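30kLP (Treponema pallidum, PDB 3K8G) alters membrane permeability at acidic pH and might take part in ligand transport at the outer membrane. Local coordinates at residues Leu33-Ile38 against Asp46-Val51; Thr108-Pro113 against Ser118-Gly123; Ala227-Glu232 against Leu236-Gly241. One frame throughout, in Å; residues are numbered along the deposited sequence.

How the interactions relate
The three contacts follow one another along the chain, each closing before the next opens. Interaction 1 packs two predicted amphipathic helices, 31-41 and 45-52, against each other. Interactions 2 and 3 are both beta hairpins. Interaction 1 lies on interaction 2: their centres are about 13 Å apart, and Ile47 and Ile50 of the second helix pack on Thr108, Val110 and Ser118. Interaction 3 does not touch interaction 1. It lies on the opposite side of the chain's centre from interaction 2, their centres about 37 Å apart. The helices of interaction 1 are among those that move away when the hydrophobic cavity opens. Helix 215-225, packed on interaction 3, is one of those they leave.

Interaction 1 of 3, residues Leu33-Ile38 against Asp46-Val51; sequences LISRII and DIKKIV
Ile38 and Val51 form the middle of this helix-helix contact. The Ile38 CD1 methyl enters the hollow between Ile47 and Val51, which are one turn apart on the facing helix. Ile38 CD1 lies 3.5 Å from Val51 CG2, a tight fit, and 3.8 Å from Ile47 CG2. Ile38 gets there by an extended chain: CG1 is anti to the carbonyl carbon (chi1 -72°) and CD1 continues outward. Val51 answers with both branches. The Ile38 and Val51 side chains pass each other in opposite directions, and Val51 CG1 meets Ile34 CG2 at 3.8 Å. Val51 therefore fills the step between Ile34 and Ile38, just as Ile38 fills the step between Ile47 and Val51. Beside these branched side chains, Lys48 reaches across from its own helix. Lys48 CG lies 4.3 Å from Ile38 CG2, and Lys48 NZ ends 4.1 Å from Ser35 CB. No hydrogen bond joins the two segments. Ser35 OG bonds back to Glu31 O, and Lys48 NZ has a weak, long ion pair with Glu39. The short segments run nearly antiparallel, at 160°, with axes 10.7 Å apart. This wide spacing is bridged by branched apolar side chains. The nearest atom of a bound methylpentanediol, probably from the crystallisation liquor, is about 3 Å from the Val51 side chain. Both segments lie in predicted amphipathic helices, and their apolar residues meet the neighbours. Leu33, Ile34 and Ile37 rest on Phe25 of strand 21-26, while Leu33, Arg36 and Ile37 touch Ala249 of helix 245-253. Ile50 packs on Phe80 of helix 78-81.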
loop_
_atom_site.group_PDB
_atom_site.type_symbol
_atom_site.label_atom_id
_atom_site.label_comp_id
_atom_site.label_asym_id
_atom_site.label_seq_id
_atom_site.Cartn_x
_atom_site.Cartn_y
_atom_site.Cartn_z
ATOM N N LEU A 33 -0.864 -12.639 0.631
ATOM C CA LEU A 33 -1.112 -11.474 -0.220
ATOM C C LEU A 33 0.172 -10.659 -0.480
ATOM O O LEU A 33 0.488 -10.321 -1.618
ATOM C CB LEU A 33 -2.177 -10.570 0.406
ATOM C CG LEU A 33 -2.393 -9.251 -0.343
ATOM C CD1 LEU A 33 -3.054 -9.592 -1.666
ATOM C CD2 LEU A 33 -3.249 -8.285 0.482
ATOM N N ILE A 34 0.898 -10.341 0.583
ATOM C CA ILE A 34 2.103 -9.510 0.450
ATOM C C ILE A 34 3.162 -10.264 -0.363
ATOM O O ILE A 34 3.819 -9.682 -1.218
ATOM C CB ILE A 34 2.665 -9.089 1.821
ATOM C CG1 ILE A 34 1.675 -8.172 2.543
ATOM C CG2 ILE A 34 4.012 -8.358 1.639
ATOM C CD1 ILE A 34 1.847 -8.131 4.059
ATOM N N SER A 35 3.315 -11.565 -0.096
ATOM C CA SER A 35 4.230 -12.389 -0.879
ATOM C C SER A 35 3.917 -12.307 -2.357
ATOM O O SER A 35 4.824 -12.119 -3.154
ATOM C CB SER A 35 4.209 -13.853 -0.414
ATOM O OG SER A 35 4.922 -13.964 0.807
ATOM N N ARG A 36 2.640 -12.453 -2.720
ATOM C CA ARG A 36 2.229 -12.411 -4.128
ATOM C C ARG A 36 2.509 -11.063 -4.782
ATOM O O ARG A 36 2.952 -10.999 -5.934
ATOM C CB ARG A 36 0.739 -12.708 -4.274
ATOM C CG ARG A 36 0.349 -14.129 -3.992
ATOM C CD ARG A 36 -1.168 -14.297 -4.148
ATOM N NE ARG A 36 -1.547 -15.708 -4.056
ATOM C CZ ARG A 36 -1.610 -16.543 -5.092
ATOM N NH1 ARG A 36 -1.335 -16.118 -6.321
ATOM N NH2 ARG A 36 -1.959 -17.810 -4.893
ATOM N N ILE A 37 2.226 -9.980 -4.068
ATOM C CA ILE A 37 2.531 -8.658 -4.619
ATOM C C ILE A 37 4.023 -8.519 -4.874
ATOM O O ILE A 37 4.433 -8.101 -5.956
ATOM C CB ILE A 37 2.037 -7.528 -3.705
ATOM C CG1 ILE A 37 0.516 -7.563 -3.619
ATOM C CG2 ILE A 37 2.525 -6.143 -4.230
ATOM C CD1 ILE A 37 -0.036 -6.761 -2.471
ATOM N N ILE A 38 4.835 -8.911 -3.893
ATOM C CA ILE A 38 6.288 -8.822 -4.049
ATOM C C ILE A 38 6.767 -9.618 -5.263
ATOM O O ILE A 38 7.522 -9.096 -6.094
ATOM C CB ILE A 38 7.015 -9.267 -2.776
ATOM C CG1 ILE A 38 6.841 -8.208 -1.686
ATOM C CG2 ILE A 38 8.515 -9.616 -3.061
ATOM C CD1 ILE A 38 7.356 -8.662 -0.345
ATOM N N ASP A 46 15.876 -10.768 -0.398
ATOM C CA ASP A 46 16.086 -9.752 0.636
ATOM C C ASP A 46 14.754 -9.094 1.038
ATOM O O ASP A 46 14.479 -8.874 2.231
ATOM C CB ASP A 46 17.073 -8.656 0.186
ATOM C CG ASP A 46 18.290 -9.197 -0.566
ATOM O OD1 ASP A 46 18.205 -9.421 -1.793
ATOM O OD2 ASP A 46 19.354 -9.353 0.067
ATOM N N ILE A 47 13.938 -8.789 0.047
ATOM C CA ILE A 47 12.624 -8.135 0.316
ATOM C C ILE A 47 11.713 -9.056 1.122
ATOM O O ILE A 47 11.138 -8.638 2.132
ATOM C CB ILE A 47 11.931 -7.654 -0.979
ATOM C CG1 ILE A 47 12.891 -6.818 -1.838
ATOM C CG2 ILE A 47 10.660 -6.816 -0.667
ATOM C CD1 ILE A 47 13.276 -5.432 -1.251
ATOM N N LYS A 48 11.622 -10.328 0.712
ATOM C CA LYS A 48 10.849 -11.317 1.471
ATOM C C LYS A 48 11.408 -11.452 2.876
ATOM O O LYS A 48 10.656 -11.466 3.850
ATOM C CB LYS A 48 10.808 -12.686 0.752
ATOM C CG LYS A 48 9.787 -12.755 -0.377
ATOM C CD LYS A 48 9.331 -14.182 -0.668
ATOM C CE LYS A 48 8.276 -14.196 -1.781
ATOM N NZ LYS A 48 7.631 -15.541 -1.951
ATOM N N LYS A 49 12.737 -11.521 2.989
ATOM C CA LYS A 49 13.371 -11.615 4.301
ATOM C C LYS A 49 13.006 -10.432 5.198
ATOM O O LYS A 49 12.734 -10.613 6.398
ATOM C CB LYS A 49 14.894 -11.777 4.168
ATOM C CG LYS A 49 15.301 -13.209 3.747
ATOM C CD LYS A 49 16.810 -13.314 3.478
ATOM C CE LYS A 49 17.234 -14.742 3.129
ATOM N NZ LYS A 49 16.589 -15.192 1.869
ATOM N N ILE A 50 12.994 -9.229 4.622
ATOM C CA ILE A 50 12.608 -8.022 5.376
ATOM C C ILE A 50 11.155 -8.124 5.849
ATOM O O ILE A 50 10.850 -7.838 7.034
ATOM C CB ILE A 50 12.878 -6.717 4.568
ATOM C CG1 ILE A 50 14.398 -6.535 4.355
ATOM C CG2 ILE A 50 12.293 -5.467 5.293
ATOM C CD1 ILE A 50 14.770 -5.446 3.382
ATOM N N VAL A 51 10.277 -8.550 4.939
ATOM C CA VAL A 51 8.841 -8.687 5.257
ATOM C C VAL A 51 8.623 -9.657 6.403
ATOM O O VAL A 51 7.814 -9.381 7.284
ATOM C CB VAL A 51 7.962 -9.053 4.026
ATOM C CG1 VAL A 51 6.483 -9.052 4.389
ATOM C CG2 VAL A 51 8.136 -8.038 2.973
#

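Interaction 2 of 3, residues Thr108-Pro113 against Ser118-Gly123; sequences TDVSIP and SCVIFG
Val110 and Val120 lie side by side and point the same way, as a non-hydrogen-bonded pair. Val110 CG2 and Val120 CG2 are 4.0 Å apart. Next along this face, Thr108 uses its two branches for different partners. With chi1 at -48°, Thr108 CG2 is anti to the backbone N and meets Val120 CG1 at 3.8 Å. Thr108 OG1 stands instead at the edge of the Phe122 ring, near the ring plane and 3.3 Å from Phe122 CD1. Ile112 bends at both torsions (chi1 -48°, chi2 -67°). This turns Ile112 CD1 back towards the facing strand, to 3.6 Å from Ser118 CB. Ser118 OG bonds to a bound methylpentanediol, probably from the crystallisation liquor, and weakly to Tyr76 OH. The other face carries Asp109, Ser111, Cys119 and Ile121. There Cys119 SG lies 4.1 Å from Pro113 CG. Asp109 sends its carboxylate to a salt bridge with Arg127. Four backbone bonds hold the strands together. Asp109 N to Ile121 O is 2.8 Å and almost straight, and Ile121 N returns to Asp109 O. Ser111 and Cys119 exchange the other two. Between these pairs, Val120 CA approaches Asp109 O at 3.2 Å as a CA-H...O contact. Helix 45-52 packs on the Thr108/Val110 face, and helix 130-135 on the Ser111/Ile121 face. This is a regular antiparallel beta hairpin, formed by strands 108-114 and 117-123 within the U-shaped beta-half-barrel.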
loop_
_atom_site.group_PDB
_atom_site.type_symbol
_atom_site.label_atom_id
_atom_site.label_comp_id
_atom_site.label_asym_id
_atom_site.label_seq_id
_atom_site.Cartn_x
_atom_site.Cartn_y
_atom_site.Cartn_z
ATOM N N THR A 108 15.119 -1.064 -7.102
ATOM C CA THR A 108 14.821 -1.011 -5.671
ATOM C C THR A 108 15.941 -0.409 -4.837
ATOM O O THR A 108 17.107 -0.802 -4.974
ATOM C CB THR A 108 14.447 -2.404 -5.126
ATOM O OG1 THR A 108 13.478 -2.994 -5.984
ATOM C CG2 THR A 108 13.834 -2.299 -3.725
ATOM N N ASP A 109 15.586 0.585 -4.004
ATOM C CA ASP A 109 16.484 1.148 -3.012
ATOM C C ASP A 109 15.959 0.859 -1.607
ATOM O O ASP A 109 14.757 0.897 -1.363
ATOM C CB ASP A 109 16.663 2.639 -3.277
ATOM C CG ASP A 109 17.060 2.909 -4.735
ATOM O OD1 ASP A 109 17.935 2.153 -5.262
ATOM O OD2 ASP A 109 16.461 3.791 -5.379
ATOM N N VAL A 110 16.860 0.531 -0.695
ATOM C CA VAL A 110 16.466 0.118 0.638
ATOM C C VAL A 110 17.399 0.751 1.635
ATOM O O VAL A 110 18.635 0.786 1.433
ATOM C CB VAL A 110 16.445 -1.426 0.829
ATOM C CG1 VAL A 110 15.943 -1.803 2.248
ATOM C CG2 VAL A 110 15.611 -2.131 -0.246
ATOM N N SER A 111 16.809 1.208 2.732
ATOM C CA SER A 111 17.560 1.661 3.881
ATOM C C SER A 111 16.965 1.081 5.129
ATOM O O SER A 111 15.747 0.877 5.205
ATOM C CB SER A 111 17.453 3.198 4.018
ATOM O OG SER A 111 18.452 3.584 4.936
ATOM N N ILE A 112 17.807 0.832 6.130
ATOM C CA ILE A 112 17.326 0.426 7.446
ATOM C C ILE A 112 17.874 1.483 8.405
ATOM O O ILE A 112 18.925 1.291 9.022
ATOM C CB ILE A 112 17.806 -0.997 7.880
ATOM C CG1 ILE A 112 17.604 -2.045 6.775
ATOM C CG2 ILE A 112 17.118 -1.426 9.189
ATOM C CD1 ILE A 112 16.189 -2.344 6.453
ATOM N N PRO A 113 17.180 2.621 8.515
ATOM C CA PRO A 113 17.828 3.749 9.197
ATOM C C PRO A 113 17.881 3.634 10.722
ATOM O O PRO A 113 18.512 4.475 11.362
ATOM C CB PRO A 113 17.013 4.970 8.750
ATOM C CG PRO A 113 15.740 4.440 8.214
ATOM C CD PRO A 113 15.859 2.967 7.962
ATOM N N SER A 118 12.340 0.321 8.390
ATOM C CA SER A 118 12.898 0.077 7.053
ATOM C C SER A 118 12.225 1.018 6.034
ATOM O O SER A 118 11.072 1.367 6.211
ATOM C CB SER A 118 12.689 -1.370 6.622
ATOM O OG SER A 118 11.317 -1.775 6.682
ATOM N N CYS A 119 12.969 1.456 5.015
ATOM C CA CYS A 119 12.417 2.291 3.929
ATOM C C CYS A 119 12.798 1.671 2.602
ATOM O O CYS A 119 13.960 1.333 2.393
ATOM C CB CYS A 119 12.989 3.723 3.994
ATOM S SG CYS A 119 12.588 4.592 5.545
ATOM N N VAL A 120 11.833 1.546 1.698
ATOM C CA VAL A 120 12.043 0.915 0.409
ATOM C C VAL A 120 11.402 1.823 -0.613
ATOM O O VAL A 120 10.274 2.305 -0.417
ATOM C CB VAL A 120 11.365 -0.488 0.332
ATOM C CG1 VAL A 120 11.418 -1.074 -1.093
ATOM C CG2 VAL A 120 11.999 -1.437 1.325
ATOM N N ILE A 121 12.139 2.097 -1.684
ATOM C CA ILE A 121 11.582 2.846 -2.775
ATOM C C ILE A 121 11.785 1.964 -3.996
ATOM O O ILE A 121 12.921 1.539 -4.281
ATOM C CB ILE A 121 12.361 4.193 -2.975
ATOM C CG1 ILE A 121 12.301 5.051 -1.690
ATOM C CG2 ILE A 121 11.825 4.937 -4.219
ATOM C CD1 ILE A 121 13.197 6.310 -1.751
ATOM N N PHE A 122 10.693 1.679 -4.691
ATOM C CA PHE A 122 10.710 0.772 -5.831
ATOM C C PHE A 122 10.117 1.473 -7.039
ATOM O O PHE A 122 9.063 2.106 -6.938
ATOM C CB PHE A 122 9.844 -0.463 -5.521
ATOM C CG PHE A 122 9.548 -1.284 -6.731
ATOM C CD1 PHE A 122 10.509 -2.171 -7.228
ATOM C CD2 PHE A 122 8.348 -1.116 -7.420
ATOM C CE1 PHE A 122 10.262 -2.922 -8.400
ATOM C CE2 PHE A 122 8.092 -1.863 -8.588
ATOM C CZ PHE A 122 9.042 -2.751 -9.074
ATOM N N GLY A 123 10.740 1.348 -8.199
ATOM C CA GLY A 123 10.041 1.758 -9.422
ATOM C C GLY A 123 10.922 2.232 -10.548
ATOM O O GLY A 123 12.006 1.711 -10.742
#

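Interaction 3 of 3, residues Ala227-Glu232 against Leu236-Gly241; sequences AHIHVE and LIIEDG
His230 reaches across the hairpin to Glu239. From CB, a chi1 of 54° sets CG between the backbone N and carbonyl carbon, which swings the ring over the neighbouring strand. One ring face then lies on Ile237: Ile237 CB is 3.9 Å from the centroid of the His230 ring in a CH-pi contact. His230 CE1 is 3.8 Å from that same Ile237 CB. At the edge facing Glu239, His230 CD2 comes within 3.1 Å of Glu239 OE2. At the tip, His230 NE2 donates to Glu239 OE2 at 2.6 Å. The bond is short but bent, 140° at the hydrogen. OE2 lies close to the ring plane, and the carboxylate is turned 30° from it. Such a carboxylate would probably favour the doubly protonated, charged ring. The backbone supports this pair: His228 exchanges two bonds with Glu239, and His230 two with Ile237. On the other face of the hairpin, Leu236 CD1 touches both Ile229 CG2, at 3.7 Å, and Val231 CG2. Ile229 also lies beside Ile238 and packs against helix 215-225. At the other end, Ala227 CB rests 3.8 Å from Ile238 CG2. Beyond Glu239 the chain turns a corner, where Asp240 and Gly241 together lie opposite Tyr202, a G1 beta bulge. The arrangement is an antiparallel beta hairpin, with strand 228-232 at the edge and strand 199-207 flanking its partner.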
loop_
_atom_site.group_PDB
_atom_site.type_symbol
_atom_site.label_atom_id
_atom_site.label_comp_id
_atom_site.label_asym_id
_atom_site.label_seq_id
_atom_site.Cartn_x
_atom_site.Cartn_y
_atom_site.Cartn_z
ATOM N N ALA A 227 -22.854 -8.683 -2.887
ATOM C CA ALA A 227 -22.551 -7.809 -1.763
ATOM C C ALA A 227 -23.744 -6.921 -1.439
ATOM O O ALA A 227 -24.606 -6.686 -2.292
ATOM C CB ALA A 227 -21.323 -6.949 -2.094
ATOM N N HIS A 228 -23.802 -6.435 -0.204
ATOM C CA HIS A 228 -24.816 -5.462 0.189
ATOM C C HIS A 228 -24.359 -4.054 -0.212
ATOM O O HIS A 228 -23.228 -3.641 0.083
ATOM C CB HIS A 228 -25.095 -5.566 1.683
ATOM C CG HIS A 228 -25.732 -6.869 2.087
ATOM N ND1 HIS A 228 -26.529 -6.996 3.206
ATOM C CD2 HIS A 228 -25.712 -8.093 1.500
ATOM C CE1 HIS A 228 -26.953 -8.244 3.304
ATOM N NE2 HIS A 228 -26.471 -8.931 2.282
ATOM N N ILE A 229 -25.231 -3.327 -0.901
ATOM C CA ILE A 229 -24.888 -2.017 -1.428
ATOM C C ILE A 229 -25.919 -1.007 -0.987
ATOM O O ILE A 229 -27.119 -1.283 -1.031
ATOM C CB ILE A 229 -24.765 -2.059 -2.974
ATOM C CG1 ILE A 229 -23.619 -2.998 -3.368
ATOM C CG2 ILE A 229 -24.545 -0.654 -3.559
ATOM C CD1 ILE A 229 -23.258 -3.019 -4.852
ATOM N N HIS A 230 -25.456 0.157 -0.538
ATOM C CA HIS A 230 -26.362 1.294 -0.320
ATOM C C HIS A 230 -25.668 2.628 -0.549
ATOM O O HIS A 230 -24.428 2.706 -0.541
ATOM C CB HIS A 230 -26.961 1.257 1.087
ATOM C CG HIS A 230 -25.946 1.169 2.183
ATOM N ND1 HIS A 230 -25.629 2.242 2.986
ATOM C CD2 HIS A 230 -25.203 0.133 2.629
ATOM C CE1 HIS A 230 -24.723 1.875 3.874
ATOM N NE2 HIS A 230 -24.456 0.596 3.686
ATOM N N VAL A 231 -26.469 3.673 -0.736
ATOM C CA VAL A 231 -25.957 5.031 -0.885
ATOM C C VAL A 231 -26.175 5.766 0.433
ATOM O O VAL A 231 -27.210 5.581 1.088
ATOM C CB VAL A 231 -26.630 5.764 -2.079
ATOM C CG1 VAL A 231 -26.169 7.230 -2.183
ATOM C CG2 VAL A 231 -26.307 5.037 -3.369
ATOM N N GLU A 232 -25.177 6.545 0.840
ATOM C CA GLU A 232 -25.251 7.389 2.029
ATOM C C GLU A 232 -24.736 8.768 1.633
ATOM O O GLU A 232 -23.551 8.923 1.329
ATOM C CB GLU A 232 -24.363 6.845 3.156
ATOM C CG GLU A 232 -24.772 5.484 3.759
ATOM C CD GLU A 232 -24.044 5.199 5.079
ATOM O OE1 GLU A 232 -23.818 4.017 5.411
ATOM O OE2 GLU A 232 -23.689 6.162 5.789
ATOM N N LEU A 236 -21.267 5.876 -2.290
ATOM C CA LEU A 236 -21.690 4.510 -2.528
ATOM C C LEU A 236 -20.936 3.592 -1.584
ATOM O O LEU A 236 -19.703 3.582 -1.581
ATOM C CB LEU A 236 -21.390 4.128 -3.973
ATOM C CG LEU A 236 -21.910 2.738 -4.384
ATOM C CD1 LEU A 236 -23.442 2.768 -4.473
ATOM C CD2 LEU A 236 -21.276 2.293 -5.701
ATOM N N ILE A 237 -21.676 2.806 -0.803
ATOM C CA ILE A 237 -21.090 1.865 0.149
ATOM C C ILE A 237 -21.358 0.449 -0.309
ATOM O O ILE A 237 -22.505 0.079 -0.570
ATOM C CB ILE A 237 -21.683 2.049 1.557
ATOM C CG1 ILE A 237 -21.735 3.538 1.939
ATOM C CG2 ILE A 237 -20.962 1.140 2.599
ATOM C CD1 ILE A 237 -20.401 4.139 2.302
ATOM N N ILE A 238 -20.290 -0.327 -0.430
ATOM C CA ILE A 238 -20.361 -1.728 -0.765
ATOM C C ILE A 238 -19.806 -2.474 0.424
ATOM O O ILE A 238 -18.673 -2.223 0.854
ATOM C CB ILE A 238 -19.559 -2.053 -2.035
ATOM C CG1 ILE A 238 -20.076 -1.184 -3.204
ATOM C CG2 ILE A 238 -19.646 -3.565 -2.348
ATOM C CD1 ILE A 238 -19.357 -1.377 -4.517
ATOM N N GLU A 239 -20.605 -3.369 1.002
ATOM C CA GLU A 239 -20.054 -4.216 2.053
ATOM C C GLU A 239 -20.214 -5.702 1.786
ATOM O O GLU A 239 -21.192 -6.151 1.173
ATOM C CB GLU A 239 -20.596 -3.809 3.426
ATOM C CG GLU A 239 -22.029 -3.294 3.399
ATOM C CD GLU A 239 -22.356 -2.356 4.558
ATOM O OE1 GLU A 239 -21.630 -2.362 5.581
ATOM O OE2 GLU A 239 -23.337 -1.590 4.438
ATOM N N ASP A 240 -19.222 -6.445 2.250
ATOM C CA ASP A 240 -19.197 -7.891 2.182
ATOM C C ASP A 240 -18.927 -8.353 0.759
ATOM O O ASP A 240 -19.373 -9.411 0.367
ATOM C CB ASP A 240 -20.493 -8.499 2.734
ATOM C CG ASP A 240 -20.829 -7.997 4.127
ATOM O OD1 ASP A 240 -22.006 -7.598 4.355
ATOM O OD2 ASP A 240 -19.918 -8.000 4.990
ATOM N N GLY A 241 -18.190 -7.549 -0.007
ATOM C CA GLY A 241 -17.694 -8.000 -1.305
ATOM C C GLY A 241 -16.587 -9.006 -1.068
ATOM O O GLY A 241 -16.004 -9.042 0.027
#